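Local coordinates for Rab GDP-dissociation inhibitor (Saccharomyces cerevisiae, PDB 2BCG), which holds Rab GTPases such as Sec4 in their GDP-bound state by inhibiting nucleotide release, and extracts GDP-bound Ypt7 from vacuolar membranes, at residues A[192-196]-A[197-201]. Sequence-based numbering, arbitrary orientation.
Sequences KEFIG and HAMAL. With GER (geran-8-yl geran), chain C.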
loop_
_atom_site.group_PDB
_atom_site.type_symbol
_atom_site.label_atom_id
_atom_site.label_comp_id
_atom_site.label_asym_id
_atom_site.label_seq_id
_atom_site.Cartn_x
_atom_site.Cartn_y
_atom_site.Cartn_z
ATOM N N LYS A 192 -12.300 28.944 -13.854
ATOM C CA LYS A 192 -12.450 28.676 -12.430
ATOM C C LYS A 192 -12.710 27.184 -12.221
ATOM O O LYS A 192 -12.059 26.587 -11.362
ATOM C CB LYS A 192 -13.558 29.515 -11.806
ATOM C CG LYS A 192 -13.355 31.024 -11.854
ATOM C CD LYS A 192 -14.529 31.643 -11.100
ATOM C CE LYS A 192 -14.775 33.079 -11.486
ATOM N NZ LYS A 192 -15.884 33.634 -10.646
ATOM N N GLU A 193 -13.633 26.595 -12.997
ATOM C CA GLU A 193 -13.997 25.158 -12.864
ATOM C C GLU A 193 -12.783 24.281 -13.117
ATOM O O GLU A 193 -12.515 23.335 -12.363
ATOM C CB GLU A 193 -15.151 24.754 -13.808
ATOM C CG GLU A 193 -15.121 23.244 -14.242
ATOM C CD GLU A 193 -16.326 22.806 -15.072
ATOM O OE1 GLU A 193 -16.162 22.370 -16.251
ATOM O OE2 GLU A 193 -17.435 22.882 -14.533
ATOM N N PHE A 194 -12.035 24.609 -14.160
ATOM C CA PHE A 194 -10.824 23.862 -14.493
ATOM C C PHE A 194 -9.784 23.912 -13.367
ATOM O O PHE A 194 -9.246 22.877 -12.943
ATOM C CB PHE A 194 -10.191 24.347 -15.796
ATOM C CG PHE A 194 -8.892 23.673 -16.087
ATOM C CD1 PHE A 194 -8.857 22.398 -16.684
ATOM C CD2 PHE A 194 -7.688 24.269 -15.696
ATOM C CE1 PHE A 194 -7.627 21.757 -16.909
ATOM C CE2 PHE A 194 -6.461 23.635 -15.908
ATOM C CZ PHE A 194 -6.429 22.376 -16.524
ATOM N N ILE A 195 -9.469 25.111 -12.875
ATOM C CA ILE A 195 -8.487 25.221 -11.809
ATOM C C ILE A 195 -8.986 24.522 -10.552
ATOM O O ILE A 195 -8.247 23.714 -9.960
ATOM C CB ILE A 195 -8.170 26.693 -11.465
ATOM C CG1 ILE A 195 -7.478 27.335 -12.662
ATOM C CG2 ILE A 195 -7.272 26.781 -10.184
ATOM C CD1 ILE A 195 -7.470 28.883 -12.585
ATOM N N GLY A 196 -10.220 24.811 -10.160
ATOM C CA GLY A 196 -10.794 24.256 -8.932
ATOM C C GLY A 196 -10.898 22.731 -8.945
ATOM O O GLY A 196 -10.564 22.090 -7.937
ATOM N N HIS A 197 -11.348 22.172 -10.074
ATOM C CA HIS A 197 -11.688 20.724 -10.151
ATOM C C HIS A 197 -10.571 19.882 -10.712
ATOM O O HIS A 197 -10.373 18.754 -10.239
ATOM C CB HIS A 197 -12.959 20.481 -10.948
ATOM C CG HIS A 197 -14.169 21.068 -10.309
ATOM N ND1 HIS A 197 -15.138 20.297 -9.702
ATOM C CD2 HIS A 197 -14.538 22.361 -10.122
ATOM C CE1 HIS A 197 -16.063 21.086 -9.189
ATOM N NE2 HIS A 197 -15.719 22.344 -9.425
ATOM N N ALA A 198 -9.836 20.397 -11.701
ATOM C CA ALA A 198 -8.742 19.621 -12.292
ATOM C C ALA A 198 -7.396 19.843 -11.626
ATOM O O ALA A 198 -6.520 18.988 -11.763
ATOM C CB ALA A 198 -8.617 19.880 -13.789
ATOM N N MET A 199 -7.206 20.971 -10.918
ATOM C CA MET A 199 -5.919 21.252 -10.280
ATOM C C MET A 199 -5.997 21.201 -8.760
ATOM O O MET A 199 -5.205 20.462 -8.120
ATOM C CB MET A 199 -5.332 22.601 -10.745
ATOM C CG MET A 199 -5.042 22.631 -12.235
ATOM S SD MET A 199 -4.291 24.192 -12.792
ATOM C CE MET A 199 -2.621 23.932 -12.159
ATOM N N ALA A 200 -6.948 21.946 -8.193
ATOM C CA ALA A 200 -7.133 21.915 -6.749
ATOM C C ALA A 200 -7.850 20.613 -6.344
ATOM O O ALA A 200 -7.769 20.179 -5.177
ATOM C CB ALA A 200 -7.875 23.154 -6.259
ATOM N N LEU A 201 -8.510 19.981 -7.320
ATOM C CA LEU A 201 -9.236 18.720 -7.128
ATOM C C LEU A 201 -10.309 18.786 -6.052
ATOM O O LEU A 201 -10.519 17.814 -5.301
ATOM C CB LEU A 201 -8.263 17.564 -6.874
ATOM C CG LEU A 201 -7.318 17.259 -8.034
ATOM C CD1 LEU A 201 -6.036 16.532 -7.620
ATOM C CD2 LEU A 201 -8.077 16.540 -9.173
HETATM C C1 GER C . 8.984 24.373 -12.334
HETATM C C2 GER C . 8.446 23.725 -13.626
HETATM C C3 GER C . 7.602 24.395 -14.524
HETATM C C4 GER C . 7.169 25.850 -14.265
HETATM C C5 GER C . 7.096 23.685 -15.802
HETATM C C6 GER C . 6.066 22.573 -15.513
HETATM C C7 GER C . 4.741 23.035 -15.531
HETATM C C8 GER C . 3.752 22.794 -14.562
HETATM C C9 GER C . 4.105 21.973 -13.317
HETATM C C10 GER C . 2.326 23.381 -14.698
HETATM C C11 GER C . 1.241 22.491 -15.346
HETATM C C12 GER C . 0.255 23.338 -15.874
HETATM C C13 GER C . -1.144 23.254 -15.961
HETATM C C14 GER C . -1.925 22.045 -15.419
HETATM C C15 GER C . -1.900 24.424 -16.618
HETATM C C16 GER C . -3.108 24.008 -17.467
HETATM C C17 GER C . -3.135 24.679 -18.693
HETATM C C18 GER C . -4.136 24.723 -19.674
HETATM C C19 GER C . -5.476 23.987 -19.550
HETATM C C20 GER C . -3.892 25.544 -20.932
#
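Phe194 rests its ring on the methyl of Ala198, one turn further along the helix, a CH-pi contact in which Ala198 CB lies over one face, 4.1 Å from the ring centroid. Met199 meets the ring from an oblique direction, with SD 3.8 Å from Phe194 CE2, a Met-aromatic contact. Both side chains line an isoprenoid pocket: Phe194 CZ approaches C19 of a geranylgeranyl group at 3.6 Å, and Met199 CE reaches C14 of the same lipid at 3.8 Å. The bend at the end of the methionine, chi3 75°, carries its methyl to the lipid, while chi1 of Phe194 (175°) sets CG beside the carbonyl carbon and brings the ring over the Ala198 methyl.

Behind these side chains the helix widens into a pi-type turn. His197 N and Ala198 N still bond four residues back, to Glu193 O and Phe194 O. Ile195 O, however, accepts two bonds: Met199 N, four residues on, comes from above its carbonyl plane, and Ala200 N, five residues on, makes a nearly straight bond of 2.8 Å (N-H...O 167°). Just beyond, Leu201 is the first residue to leave helical geometry, with positive phi. His197 is held at both ring nitrogens, ND1 by Asp344 and NE2 by Asp205, which should fix the rotation of the ring.

Helix 189-199 thus lays its hydrophobic side against three others: Met199 packs on Met150 and Leu154 of helix 144-159 and on Tyr222 and Cys223 of helix 212-229, while Ile195 also touches both helices and Tyr182 of helix 178-184, and Phe194 meets Met142 in a loop.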